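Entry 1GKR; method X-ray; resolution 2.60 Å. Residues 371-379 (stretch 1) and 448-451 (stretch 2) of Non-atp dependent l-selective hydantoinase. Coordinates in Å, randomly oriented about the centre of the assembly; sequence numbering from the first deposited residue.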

# COMPACT_ATOMS: atom_id res chain seq x y z
N LEU A 371 4.45 24.13 13.93
CA LEU A 371 4.43 22.89 14.72
C LEU A 371 4.59 23.10 16.23
O LEU A 371 4.01 22.36 17.01
CB LEU A 371 5.50 21.92 14.21
CG LEU A 371 5.20 21.36 12.82
CD1 LEU A 371 6.38 20.60 12.31
CD2 LEU A 371 3.99 20.45 12.89
N PHE A 372 5.36 24.11 16.64
CA PHE A 372 5.56 24.33 18.06
C PHE A 372 4.61 25.33 18.69
O PHE A 372 4.66 25.58 19.91
CB PHE A 372 7.00 24.76 18.32
CG PHE A 372 7.96 23.62 18.27
CD1 PHE A 372 8.08 22.76 19.36
CD2 PHE A 372 8.71 23.37 17.13
CE1 PHE A 372 8.94 21.66 19.30
CE2 PHE A 372 9.58 22.28 17.05
CZ PHE A 372 9.70 21.42 18.13
N GLY A 373 3.74 25.89 17.86
CA GLY A 373 2.77 26.84 18.36
C GLY A 373 3.29 28.23 18.66
O GLY A 373 2.71 28.91 19.50
N ILE A 374 4.35 28.66 18.01
CA ILE A 374 4.86 30.00 18.25
C ILE A 374 4.63 30.78 16.96
O ILE A 374 5.18 31.87 16.77
CB ILE A 374 6.38 29.98 18.59
CG1 ILE A 374 7.18 29.34 17.46
CG2 ILE A 374 6.61 29.19 19.86
CD1 ILE A 374 8.67 29.22 17.77
N TYR A 375 3.76 30.23 16.11
CA TYR A 375 3.51 30.77 14.79
C TYR A 375 3.30 32.23 14.50
O TYR A 375 4.28 32.98 14.41
CB TYR A 375 2.41 30.00 14.05
CG TYR A 375 2.22 30.53 12.63
CD1 TYR A 375 3.29 30.61 11.74
CD2 TYR A 375 0.98 30.99 12.20
CE1 TYR A 375 3.12 31.13 10.45
CE2 TYR A 375 0.80 31.50 10.92
CZ TYR A 375 1.87 31.58 10.05
OH TYR A 375 1.65 32.10 8.77
N PRO A 376 2.04 32.68 14.40
CA PRO A 376 1.97 34.12 14.07
C PRO A 376 3.14 34.98 14.60
O PRO A 376 3.68 35.82 13.87
CB PRO A 376 0.59 34.52 14.56
CG PRO A 376 0.40 33.62 15.74
CD PRO A 376 0.93 32.28 15.29
N GLN A 377 3.58 34.74 15.84
CA GLN A 377 4.69 35.53 16.41
C GLN A 377 6.01 35.40 15.63
O GLN A 377 6.61 36.41 15.27
CB GLN A 377 4.93 35.15 17.87
CG GLN A 377 5.90 36.09 18.55
CD GLN A 377 6.21 35.69 19.99
OE1 GLN A 377 5.57 34.81 20.55
NE2 GLN A 377 7.19 36.35 20.58
N LYS A 378 6.46 34.17 15.40
CA LYS A 378 7.70 33.92 14.65
C LYS A 378 7.35 33.17 13.37
O LYS A 378 6.27 32.61 13.26
CB LYS A 378 8.67 33.06 15.45
CG LYS A 378 9.04 33.61 16.81
CD LYS A 378 9.79 34.91 16.67
CE LYS A 378 10.16 35.46 18.03
NZ LYS A 378 10.96 36.71 17.90
N GLY A 379 8.24 33.15 12.39
CA GLY A 379 7.91 32.38 11.20
C GLY A 379 7.27 33.06 10.02
O GLY A 379 7.23 32.44 8.97
N PHE A 448 12.74 35.15 25.74
CA PHE A 448 12.19 33.82 25.83
C PHE A 448 10.89 33.87 25.02
O PHE A 448 10.14 34.83 25.11
CB PHE A 448 11.88 33.54 27.29
CG PHE A 448 11.19 32.25 27.54
CD1 PHE A 448 11.82 31.04 27.26
CD2 PHE A 448 9.92 32.22 28.10
CE1 PHE A 448 11.19 29.83 27.54
CE2 PHE A 448 9.28 31.01 28.38
CZ PHE A 448 9.91 29.81 28.10
N VAL A 449 10.64 32.87 24.18
CA VAL A 449 9.39 32.86 23.44
C VAL A 449 8.68 31.55 23.75
O VAL A 449 9.32 30.54 24.03
CB VAL A 449 9.60 33.07 21.90
CG1 VAL A 449 11.05 33.31 21.60
CG2 VAL A 449 9.05 31.90 21.11
N THR A 450 7.36 31.58 23.73
CA THR A 450 6.61 30.39 24.05
C THR A 450 5.20 30.33 23.44
O THR A 450 4.91 31.03 22.48
CB THR A 450 6.50 30.28 25.57
OG1 THR A 450 5.96 29.00 25.93
CG2 THR A 450 5.59 31.39 26.10
N ARG A 451 4.36 29.49 24.04
CA ARG A 451 2.97 29.25 23.66
C ARG A 451 2.85 27.95 22.87
O ARG A 451 2.65 26.86 23.46
CB ARG A 451 2.37 30.43 22.87
CG ARG A 451 1.31 30.01 21.86
CD ARG A 451 0.39 31.15 21.49
NE ARG A 451 -0.20 31.71 22.70
CZ ARG A 451 -0.85 31.00 23.62
NH1 ARG A 451 -1.02 29.69 23.47
NH2 ARG A 451 -1.34 31.60 24.70
O HOH W 1 5.95 34.05 23.55
O HOH W 2 7.89 36.54 23.87

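Contact between residues 371-379 and 448-451 of the L-selective hydantoinase, which lie at least 71 residues apart in sequence where they touch and together bury 268 Å². The apolar part of the contact centres on Val-449, which gives up the largest area, 70 Å², and directs its CA-to-CB bond toward the first stretch. Its CG2 lies 3.9 Å from CG2 of Ile-374, a pairing of two buried aliphatic side chains. Its CG1 is 4.3 Å from CE of Lys-378, so the aliphatic part of the lysine lines the same surface while NZ is hydrogen-bonded elsewhere in the structure. The CG2 methyl of Ile-374 also reaches to 3.6 Å from O of Thr-450.

Among the backbone contacts, Gly-373 is the first residue to leave helical phi/psi, in a Schellman motif with phi 77°. An ideal CB would lie 3.7 Å from C of Arg-451, an ordinary packing distance, so the case for glycine rests on the positive phi. O of Gly-373 approaches CG of Arg-451 to 3.0 Å, a tight contact with a carbon; the arginine side chain then leads away.

No direct hydrogen bond crosses between the stretches, and water joins them through Gln-377. Water 1 donates to OE1 of Gln-377 (3.1 Å from its O) and accepts from N of Thr-450 (2.8 Å). Water 2 donates to O of Phe-448 (3.1 Å) and accepts a weak bond from NE2 of Gln-377 (3.4 Å). The two ends of the Gln-377 amide thus reach, through water, the backbone of the residues before and after Val-449.

Within the stretches, N of Lys-378 donates to O of Ile-374 (3.0 Å), closing a turn, and N of Arg-451 makes a weak bond to OG1 of Thr-450 (2.5 Å, 141°).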